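Side-chain contacts in 2-Cys Peroxiredoxin (PDB 2I81), which probably reduces hydrogen peroxide and organic hydroperoxides through a pair of redox-active cysteines, as other typical 2-Cys peroxiredoxins do: residues Lys77-Asp80 against Ala81-Arg85; Asp176-Gln179 against His180-Tyr184; Val187-Ala190 against Asn191-Lys194. All coordinates share one frame; numbering follows the deposited sequence.

Contact 1 (Lys77-Asp80 against Ala81-Arg85); sequences KALD and AFHER
L79 meets H83 one helical turn on: the two methyls of its fork reach the CE1-NE2 end of the imidazole, CD1 lying 3.6 Å from H83 NE2 and CD2 3.7 Å from H83 CE1. The side chains run at a slant to each other. The same histidine ring lies over its own turn of backbone, since L79 O sits 3.5 Å above one face of the H83 ring, away from its middle. From another direction comes D80, whose OD1 lies at the ring edge, 3.8 Å from H83 CD2; the carboxylate is turned 51° from the imidazole plane. The carboxylate thus stands beside the imidazole and could favour its protonated form.

These residues belong to the short helix 79-84, which follows helix 67-77 and leads into strand 87-93 of the thioredoxin-like fold, with A78 as its N-cap residue. H83 N to L79 O and E84 N to D80 O are regular helical hydrogen bonds, while A78 O receives only weak ones from A81 N and F82 N.

F82 turns to the buried side. With CG placed beside the backbone N (chi1 -66°), its ring brings CD1 to 3.1 Å from A78 O, an oblique approach, and CE1 to 4.1 Å from A78 CB. Beyond this turn the phenyl packs on I171, L172 and I175 of helix 168-184 and on V87 and L89 of strand 87-93. At the C-terminal end R85 folds back, and its NE gives A81 O a nearly straight hydrogen bond of 2.6 Å, the acceptor lying in the guanidinium plane, while NH1 salt-bridges D176 of helix 168-184.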
ATOM      1  N   LYS A  77      38.719 -12.614 -35.885  1.00 34.28           N
ATOM      2  CA  LYS A  77      40.106 -12.650 -36.353  1.00 36.24           C
ATOM      3  C   LYS A  77      41.090 -12.822 -35.195  1.00 34.02           C
ATOM      4  O   LYS A  77      42.141 -13.447 -35.353  1.00 35.02           O
ATOM      5  CB  LYS A  77      40.445 -11.382 -37.137  1.00 35.93           C
ATOM      6  CG  LYS A  77      40.081 -11.434 -38.611  1.00 40.67           C
ATOM      7  CD  LYS A  77      40.355 -10.097 -39.287  1.00 41.86           C
ATOM      8  CE  LYS A  77      40.683 -10.269 -40.768  1.00 49.63           C
ATOM      9  NZ  LYS A  77      39.531 -10.802 -41.564  1.00 52.48           N
ATOM     10  N   ALA A  78      40.738 -12.266 -34.037  1.00 32.74           N
ATOM     11  CA  ALA A  78      41.589 -12.330 -32.850  1.00 33.10           C
ATOM     12  C   ALA A  78      41.211 -13.491 -31.926  1.00 33.21           C
ATOM     13  O   ALA A  78      41.626 -13.526 -30.765  1.00 33.02           O
ATOM     14  CB  ALA A  78      41.537 -11.001 -32.096  1.00 30.73           C
ATOM     15  N   LEU A  79      40.440 -14.440 -32.456  1.00 32.91           N
ATOM     16  CA  LEU A  79      39.923 -15.569 -31.677  1.00 34.50           C
ATOM     17  C   LEU A  79      41.021 -16.355 -30.960  1.00 35.15           C
ATOM     18  O   LEU A  79      40.840 -16.770 -29.814  1.00 37.70           O
ATOM     19  CB  LEU A  79      39.113 -16.520 -32.564  1.00 33.54           C
ATOM     20  CG  LEU A  79      37.761 -17.075 -32.091  1.00 36.43           C
ATOM     21  CD1 LEU A  79      37.574 -18.479 -32.637  1.00 38.92           C
ATOM     22  CD2 LEU A  79      37.583 -17.083 -30.569  1.00 37.36           C
ATOM     23  N   ASP A  80      42.151 -16.560 -31.635  1.00 35.77           N
ATOM     24  CA  ASP A  80      43.260 -17.319 -31.059  1.00 34.70           C
ATOM     25  C   ASP A  80      43.908 -16.602 -29.873  1.00 33.11           C
ATOM     26  O   ASP A  80      44.401 -17.255 -28.944  1.00 32.49           O
ATOM     27  CB  ASP A  80      44.297 -17.668 -32.130  1.00 34.96           C
ATOM     28  CG  ASP A  80      43.786 -18.700 -33.123  1.00 40.59           C
ATOM     29  OD1 ASP A  80      43.055 -19.629 -32.711  1.00 41.75           O
ATOM     30  OD2 ASP A  80      44.121 -18.586 -34.321  1.00 46.73           O
ATOM     31  N   ALA A  81      43.904 -15.267 -29.910  1.00 31.42           N
ATOM     32  CA  ALA A  81      44.367 -14.466 -28.779  1.00 31.22           C
ATOM     33  C   ALA A  81      43.468 -14.679 -27.560  1.00 31.47           C
ATOM     34  O   ALA A  81      43.938 -14.620 -26.423  1.00 29.68           O
ATOM     35  CB  ALA A  81      44.433 -12.993 -29.152  1.00 30.94           C
ATOM     36  N   PHE A  82      42.183 -14.936 -27.805  1.00 31.10           N
ATOM     37  CA  PHE A  82      41.229 -15.240 -26.734  1.00 31.27           C
ATOM     38  C   PHE A  82      41.361 -16.669 -26.212  1.00 32.82           C
ATOM     39  O   PHE A  82      41.179 -16.907 -25.015  1.00 34.17           O
ATOM     40  CB  PHE A  82      39.787 -14.997 -27.188  1.00 30.92           C
ATOM     41  CG  PHE A  82      39.467 -13.559 -27.468  1.00 29.41           C
ATOM     42  CD1 PHE A  82      39.235 -13.137 -28.770  1.00 30.57           C
ATOM     43  CD2 PHE A  82      39.385 -12.626 -26.437  1.00 34.53           C
ATOM     44  CE1 PHE A  82      38.932 -11.810 -29.047  1.00 31.01           C
ATOM     45  CE2 PHE A  82      39.083 -11.297 -26.702  1.00 32.11           C
ATOM     46  CZ  PHE A  82      38.856 -10.889 -28.011  1.00 31.25           C
ATOM     47  N   HIS A  83      41.658 -17.615 -27.105  1.00 34.09           N
ATOM     48  CA  HIS A  83      41.870 -19.011 -26.708  1.00 34.88           C
ATOM     49  C   HIS A  83      43.089 -19.151 -25.805  1.00 35.18           C
ATOM     50  O   HIS A  83      43.066 -19.915 -24.836  1.00 35.14           O
ATOM     51  CB  HIS A  83      42.022 -19.930 -27.924  1.00 34.26           C
ATOM     52  CG  HIS A  83      40.755 -20.141 -28.693  1.00 38.34           C
ATOM     53  ND1 HIS A  83      39.509 -20.121 -28.101  1.00 42.47           N
ATOM     54  CD2 HIS A  83      40.545 -20.399 -30.004  1.00 42.01           C
ATOM     55  CE1 HIS A  83      38.585 -20.343 -29.019  1.00 42.93           C
ATOM     56  NE2 HIS A  83      39.187 -20.516 -30.182  1.00 44.28           N
ATOM     57  N   GLU A  84      44.146 -18.410 -26.135  1.00 35.88           N
ATOM     58  CA  GLU A  84      45.362 -18.358 -25.326  1.00 38.66           C
ATOM     59  C   GLU A  84      45.075 -17.927 -23.894  1.00 38.57           C
ATOM     60  O   GLU A  84      45.685 -18.434 -22.949  1.00 38.32           O
ATOM     61  CB  GLU A  84      46.371 -17.386 -25.935  1.00 39.54           C
ATOM     62  CG  GLU A  84      47.169 -17.946 -27.094  1.00 48.27           C
ATOM     63  CD  GLU A  84      48.534 -17.295 -27.213  1.00 56.82           C
ATOM     64  OE1 GLU A  84      49.544 -18.020 -27.094  1.00 61.10           O
ATOM     65  OE2 GLU A  84      48.601 -16.062 -27.415  1.00 57.11           O
ATOM     66  N   ARG A  85      44.144 -16.987 -23.747  1.00 37.90           N
ATOM     67  CA  ARG A  85      43.832 -16.398 -22.452  1.00 36.20           C
ATOM     68  C   ARG A  85      42.709 -17.140 -21.729  1.00 34.37           C
ATOM     69  O   ARG A  85      42.212 -16.677 -20.699  1.00 35.23           O
ATOM     70  CB  ARG A  85      43.507 -14.908 -22.621  1.00 35.25           C
ATOM     71  CG  ARG A  85      44.740 -14.008 -22.603  1.00 39.12           C
ATOM     72  CD  ARG A  85      44.563 -12.768 -23.471  1.00 38.56           C
ATOM     73  NE  ARG A  85      45.123 -12.948 -24.811  1.00 45.90           N
ATOM     74  CZ  ARG A  85      46.260 -12.401 -25.240  1.00 43.27           C
ATOM     75  NH1 ARG A  85      46.978 -11.618 -24.444  1.00 41.66           N
ATOM     76  NH2 ARG A  85      46.677 -12.633 -26.478  1.00 48.74           N
TER

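Contact 2 (Asp176-Gln179 against His180-Tyr184); sequences DAIQ and HHEKY
The last turns of helix 168-184, the long helix that precedes the C-terminal tail of this peroxiredoxin, set I178 and Q179 against E182. The I178 and E182 side chains run alongside each other, I178 CG2 touching E182 CD at 4.1 Å. Q179 meets that carboxylate at a slant: E182 OE1 comes to 3.5 Å from Q179 CA and to 3.8 Å from Q179 CG, so the aliphatic root of the glutamine, rather than its amide, makes the contact. The amide is held through Q179 NE2 by R85 O, and E182 OE1 is hydrogen-bonded to Y54 OH, which fixes the end of the glutamate. Beneath the side chains the helical bonds H180 N to D176 O, H181 N to A177 O, E182 N to I178 O and K183 N to Q179 O run on without a break.

One flank of the helix is covered by the second subunit, where I164 packs on A177 and I178 and A163 packs on H181. H181 ND1 binds D186 O just past the helix end.

H180 CG stands anti to the backbone N (chi1 -166°), with CB 3.3 Å from D176 O, and its ring is directed to the side of the helix where Y184 follows one turn later. There Y184 CD1 lies 3.6 Å above the H180 imidazole, over its centre.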
ATOM      1  N   ASP A 176      44.453  -9.218 -19.940  1.00 27.38           N
ATOM      2  CA  ASP A 176      45.830  -9.395 -19.482  1.00 28.82           C
ATOM      3  C   ASP A 176      46.063  -8.807 -18.091  1.00 28.97           C
ATOM      4  O   ASP A 176      46.743  -9.418 -17.267  1.00 32.52           O
ATOM      5  CB  ASP A 176      46.819  -8.787 -20.485  1.00 29.38           C
ATOM      6  CG  ASP A 176      47.007  -9.650 -21.723  1.00 31.02           C
ATOM      7  OD1 ASP A 176      46.684 -10.857 -21.681  1.00 32.60           O
ATOM      8  OD2 ASP A 176      47.489  -9.118 -22.745  1.00 27.71           O
ATOM      9  N   ALA A 177      45.493  -7.628 -17.839  1.00 27.65           N
ATOM     10  CA  ALA A 177      45.639  -6.944 -16.552  1.00 25.91           C
ATOM     11  C   ALA A 177      44.944  -7.688 -15.413  1.00 25.98           C
ATOM     12  O   ALA A 177      45.489  -7.795 -14.311  1.00 25.43           O
ATOM     13  CB  ALA A 177      45.129  -5.510 -16.649  1.00 25.10           C
ATOM     14  N   ILE A 178      43.743  -8.194 -15.690  1.00 25.86           N
ATOM     15  CA  ILE A 178      42.957  -8.955 -14.715  1.00 27.69           C
ATOM     16  C   ILE A 178      43.638 -10.276 -14.366  1.00 29.47           C
ATOM     17  O   ILE A 178      43.725 -10.648 -13.192  1.00 29.62           O
ATOM     18  CB  ILE A 178      41.507  -9.200 -15.217  1.00 28.21           C
ATOM     19  CG1 ILE A 178      40.743  -7.875 -15.271  1.00 26.44           C
ATOM     20  CG2 ILE A 178      40.763 -10.189 -14.308  1.00 25.16           C
ATOM     21  CD1 ILE A 178      39.538  -7.883 -16.166  1.00 26.33           C
ATOM     22  N   GLN A 179      44.128 -10.969 -15.391  1.00 29.75           N
ATOM     23  CA  GLN A 179      44.809 -12.249 -15.208  1.00 30.84           C
ATOM     24  C   GLN A 179      46.166 -12.082 -14.525  1.00 30.88           C
ATOM     25  O   GLN A 179      46.618 -12.982 -13.809  1.00 30.29           O
ATOM     26  CB  GLN A 179      44.942 -12.989 -16.542  1.00 30.11           C
ATOM     27  CG  GLN A 179      43.603 -13.484 -17.080  1.00 31.18           C
ATOM     28  CD  GLN A 179      43.706 -14.193 -18.416  1.00 30.50           C
ATOM     29  OE1 GLN A 179      44.683 -14.041 -19.152  1.00 32.05           O
ATOM     30  NE2 GLN A 179      42.684 -14.974 -18.742  1.00 26.00           N
ATOM     31  N   HIS A 180      46.804 -10.932 -14.744  1.00 31.64           N
ATOM     32  CA  HIS A 180      48.042 -10.593 -14.043  1.00 33.00           C
ATOM     33  C   HIS A 180      47.786 -10.402 -12.549  1.00 32.65           C
ATOM     34  O   HIS A 180      48.525 -10.939 -11.720  1.00 32.13           O
ATOM     35  CB  HIS A 180      48.688  -9.340 -14.635  1.00 34.11           C
ATOM     36  CG  HIS A 180      50.103  -9.126 -14.191  1.00 38.56           C
ATOM     37  ND1 HIS A 180      50.433  -8.347 -13.104  1.00 35.53           N
ATOM     38  CD2 HIS A 180      51.271  -9.598 -14.685  1.00 39.86           C
ATOM     39  CE1 HIS A 180      51.745  -8.344 -12.949  1.00 39.57           C
ATOM     40  NE2 HIS A 180      52.277  -9.095 -13.896  1.00 38.34           N
ATOM     41  N   HIS A 181      46.741  -9.645 -12.214  1.00 33.54           N
ATOM     42  CA  HIS A 181      46.358  -9.426 -10.815  1.00 34.19           C
ATOM     43  C   HIS A 181      45.958 -10.720 -10.102  1.00 35.21           C
ATOM     44  O   HIS A 181      46.279 -10.904  -8.927  1.00 34.00           O
ATOM     45  CB  HIS A 181      45.236  -8.385 -10.699  1.00 34.14           C
ATOM     46  CG  HIS A 181      44.621  -8.315  -9.334  1.00 33.69           C
ATOM     47  ND1 HIS A 181      45.280  -7.790  -8.244  1.00 32.42           N
ATOM     48  CD2 HIS A 181      43.410  -8.721  -8.881  1.00 31.35           C
ATOM     49  CE1 HIS A 181      44.502  -7.869  -7.180  1.00 33.53           C
ATOM     50  NE2 HIS A 181      43.361  -8.429  -7.539  1.00 32.27           N
ATOM     51  N   GLU A 182      45.256 -11.604 -10.811  1.00 36.34           N
ATOM     52  CA  GLU A 182      44.819 -12.886 -10.248  1.00 39.98           C
ATOM     53  C   GLU A 182      45.995 -13.778  -9.869  1.00 41.23           C
ATOM     54  O   GLU A 182      45.987 -14.424  -8.818  1.00 40.78           O
ATOM     55  CB  GLU A 182      43.923 -13.629 -11.239  1.00 39.47           C
ATOM     56  CG  GLU A 182      42.478 -13.159 -11.266  1.00 41.02           C
ATOM     57  CD  GLU A 182      41.697 -13.752 -12.426  1.00 41.93           C
ATOM     58  OE1 GLU A 182      42.292 -13.963 -13.505  1.00 46.65           O
ATOM     59  OE2 GLU A 182      40.482 -14.000 -12.261  1.00 45.48           O
ATOM     60  N   LYS A 183      47.001 -13.799 -10.739  1.00 43.34           N
ATOM     61  CA  LYS A 183      48.178 -14.641 -10.571  1.00 46.36           C
ATOM     62  C   LYS A 183      49.118 -14.110  -9.484  1.00 46.54           C
ATOM     63  O   LYS A 183      49.593 -14.881  -8.644  1.00 46.68           O
ATOM     64  CB  LYS A 183      48.921 -14.774 -11.909  1.00 45.84           C
ATOM     65  CG  LYS A 183      50.143 -15.699 -11.890  1.00 52.14           C
ATOM     66  CD  LYS A 183      49.815 -17.122 -12.349  1.00 57.69           C
ATOM     67  CE  LYS A 183      49.742 -17.236 -13.873  1.00 63.10           C
ATOM     68  NZ  LYS A 183      51.056 -16.944 -14.547  1.00 69.61           N
ATOM     69  N   TYR A 184      49.375 -12.803  -9.496  1.00 46.75           N
ATOM     70  CA  TYR A 184      50.393 -12.222  -8.614  1.00 48.10           C
ATOM     71  C   TYR A 184      49.842 -11.532  -7.368  1.00 47.41           C
ATOM     72  O   TYR A 184      50.483 -11.551  -6.316  1.00 47.69           O
ATOM     73  CB  TYR A 184      51.315 -11.276  -9.395  1.00 49.54           C
ATOM     74  CG  TYR A 184      52.036 -11.967 -10.528  1.00 53.20           C
ATOM     75  CD1 TYR A 184      51.491 -11.989 -11.810  1.00 53.63           C
ATOM     76  CD2 TYR A 184      53.248 -12.622 -10.316  1.00 56.21           C
ATOM     77  CE1 TYR A 184      52.134 -12.633 -12.855  1.00 55.61           C
ATOM     78  CE2 TYR A 184      53.903 -13.270 -11.356  1.00 57.48           C
ATOM     79  CZ  TYR A 184      53.337 -13.270 -12.622  1.00 56.72           C
ATOM     80  OH  TYR A 184      53.978 -13.905 -13.657  1.00 56.90           O
TER

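Contact 3 (Val187-Ala190 against Asn191-Lys194); sequences VCPA and NWQK
C188 lays its sulfur on the indole of W192 in a Cys sulfur-aromatic contact: SG is 4.0 Å from the centroid of the W192 six-membered ring and 16° off the ring normal. The C188 CB follows toward the five-membered ring, 4.1 Å from W192 CG. On the opposite face of the indole the backbone N of K194 lies near the rim, so the ring is sandwiched between the sulfur and the chain that follows it.

The apolar part is made by P189, whose CD comes obliquely to W192 CD1, 3.6 Å away. The indole swings back to both residues because W192 CG is anti to the backbone N (chi1 -178°).

The sequence VCPANW matches the motif that carries the resolving cysteine of typical 2-Cys peroxiredoxins, which makes C188 the probable resolving cysteine; the chain reverses in a type II beta turn from P189 to W192, with N191 at positive phi.

Among hydrogen bonds, W192 N to P189 O closes this turn weakly at 3.5 Å. A190 N binds S70 OG of the second subunit, and W192 O receives R173 NH1.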
ATOM      1  N   VAL A 187      48.840  -5.063  -8.413  1.00 37.95           N
ATOM      2  CA  VAL A 187      47.847  -4.156  -8.959  1.00 38.47           C
ATOM      3  C   VAL A 187      48.397  -3.522 -10.247  1.00 39.38           C
ATOM      4  O   VAL A 187      49.587  -3.200 -10.326  1.00 39.52           O
ATOM      5  CB  VAL A 187      47.437  -3.115  -7.876  1.00 37.42           C
ATOM      6  CG1 VAL A 187      47.746  -1.685  -8.297  1.00 37.86           C
ATOM      7  CG2 VAL A 187      45.979  -3.299  -7.470  1.00 37.92           C
ATOM      8  N   CYS A 188      47.538  -3.368 -11.256  1.00 39.44           N
ATOM      9  CA  CYS A 188      47.970  -2.856 -12.561  1.00 39.78           C
ATOM     10  C   CYS A 188      47.755  -1.346 -12.691  1.00 41.03           C
ATOM     11  O   CYS A 188      46.627  -0.869 -12.553  1.00 42.48           O
ATOM     12  CB  CYS A 188      47.262  -3.602 -13.695  1.00 40.31           C
ATOM     13  SG  CYS A 188      47.700  -5.351 -13.812  1.00 42.94           S
ATOM     14  N   PRO A 189      48.841  -0.590 -12.957  1.00 40.70           N
ATOM     15  CA  PRO A 189      48.739   0.871 -13.015  1.00 40.30           C
ATOM     16  C   PRO A 189      48.109   1.359 -14.319  1.00 40.19           C
ATOM     17  O   PRO A 189      47.701   0.543 -15.152  1.00 40.17           O
ATOM     18  CB  PRO A 189      50.198   1.319 -12.923  1.00 40.32           C
ATOM     19  CG  PRO A 189      50.962   0.206 -13.544  1.00 40.88           C
ATOM     20  CD  PRO A 189      50.216  -1.057 -13.224  1.00 41.52           C
ATOM     21  N   ALA A 190      48.025   2.678 -14.486  1.00 40.22           N
ATOM     22  CA  ALA A 190      47.515   3.264 -15.720  1.00 41.01           C
ATOM     23  C   ALA A 190      48.372   2.827 -16.906  1.00 41.61           C
ATOM     24  O   ALA A 190      49.603   2.815 -16.816  1.00 40.95           O
ATOM     25  CB  ALA A 190      47.488   4.776 -15.617  1.00 39.02           C
ATOM     26  N   ASN A 191      47.710   2.448 -18.000  1.00 41.72           N
ATOM     27  CA  ASN A 191      48.370   2.100 -19.270  1.00 42.86           C
ATOM     28  C   ASN A 191      49.207   0.813 -19.278  1.00 42.70           C
ATOM     29  O   ASN A 191      50.093   0.656 -20.123  1.00 42.89           O
ATOM     30  CB  ASN A 191      49.246   3.263 -19.765  1.00 42.97           C
ATOM     31  CG  ASN A 191      48.441   4.451 -20.240  1.00 47.62           C
ATOM     32  OD1 ASN A 191      48.823   5.598 -20.004  1.00 45.56           O
ATOM     33  ND2 ASN A 191      47.336   4.189 -20.928  1.00 51.05           N
ATOM     34  N   TRP A 192      48.925  -0.104 -18.357  1.00 41.34           N
ATOM     35  CA  TRP A 192      49.742  -1.311 -18.186  1.00 42.88           C
ATOM     36  C   TRP A 192      49.621  -2.308 -19.346  1.00 44.53           C
ATOM     37  O   TRP A 192      48.514  -2.696 -19.721  1.00 45.02           O
ATOM     38  CB  TRP A 192      49.388  -1.999 -16.862  1.00 41.66           C
ATOM     39  CG  TRP A 192      50.206  -3.223 -16.566  1.00 40.69           C
ATOM     40  CD1 TRP A 192      51.382  -3.273 -15.877  1.00 41.16           C
ATOM     41  CD2 TRP A 192      49.905  -4.575 -16.943  1.00 40.30           C
ATOM     42  NE1 TRP A 192      51.836  -4.567 -15.803  1.00 40.66           N
ATOM     43  CE2 TRP A 192      50.948  -5.387 -16.448  1.00 37.98           C
ATOM     44  CE3 TRP A 192      48.857  -5.178 -17.654  1.00 42.17           C
ATOM     45  CZ2 TRP A 192      50.977  -6.772 -16.643  1.00 40.74           C
ATOM     46  CZ3 TRP A 192      48.887  -6.555 -17.847  1.00 41.08           C
ATOM     47  CH2 TRP A 192      49.940  -7.335 -17.340  1.00 41.41           C
ATOM     48  N   GLN A 193      50.763  -2.712 -19.904  1.00 46.32           N
ATOM     49  CA  GLN A 193      50.821  -3.833 -20.851  1.00 47.90           C
ATOM     50  C   GLN A 193      51.591  -4.983 -20.223  1.00 48.20           C
ATOM     51  O   GLN A 193      52.171  -4.841 -19.145  1.00 47.74           O
ATOM     52  CB  GLN A 193      51.556  -3.460 -22.147  1.00 48.06           C
ATOM     53  CG  GLN A 193      51.407  -2.033 -22.635  1.00 51.93           C
ATOM     54  CD  GLN A 193      50.047  -1.747 -23.231  1.00 55.21           C
ATOM     55  OE1 GLN A 193      49.414  -2.619 -23.832  1.00 57.96           O
ATOM     56  NE2 GLN A 193      49.589  -0.511 -23.073  1.00 55.77           N
ATOM     57  N   LYS A 194      51.603  -6.118 -20.915  1.00 49.20           N
ATOM     58  CA  LYS A 194      52.623  -7.131 -20.692  1.00 51.12           C
ATOM     59  C   LYS A 194      53.835  -6.736 -21.533  1.00 52.18           C
ATOM     60  O   LYS A 194      53.686  -6.426 -22.719  1.00 52.21           O
ATOM     61  CB  LYS A 194      52.135  -8.505 -21.145  1.00 50.89           C
ATOM     62  CG  LYS A 194      50.946  -9.044 -20.361  1.00 54.50           C
ATOM     63  CD  LYS A 194      50.646 -10.463 -20.804  1.00 60.00           C
ATOM     64  CE  LYS A 194      49.927 -11.237 -19.700  1.00 63.09           C
ATOM     65  NZ  LYS A 194      49.617 -12.629 -20.125  1.00 67.69           N
TER

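Overall arrangement
Helix 168-184 connects the three sites. Contacts 1 and 2, with centres 17 Å apart, are clamped by R85: its NH1 lies 2.9 Å from D176 OD1 in the salt bridge, and its O adds a second bond. Contact 3 lies closer to contact 2, centres 10 Å apart: C188 SG packs 3.3 Å from A177 O, and the W192 indole meets the H180 ring, planes about 50° apart. Contacts 1 and 3, centres 20 Å apart, do not touch, their nearest atoms being about 5 Å apart. Contacts 2 and 3 face the second subunit, where C188 probably forms the disulfide with the peroxidatic cysteine in the first turn of that subunit's helix 67-77, as in typical 2-Cys peroxiredoxins.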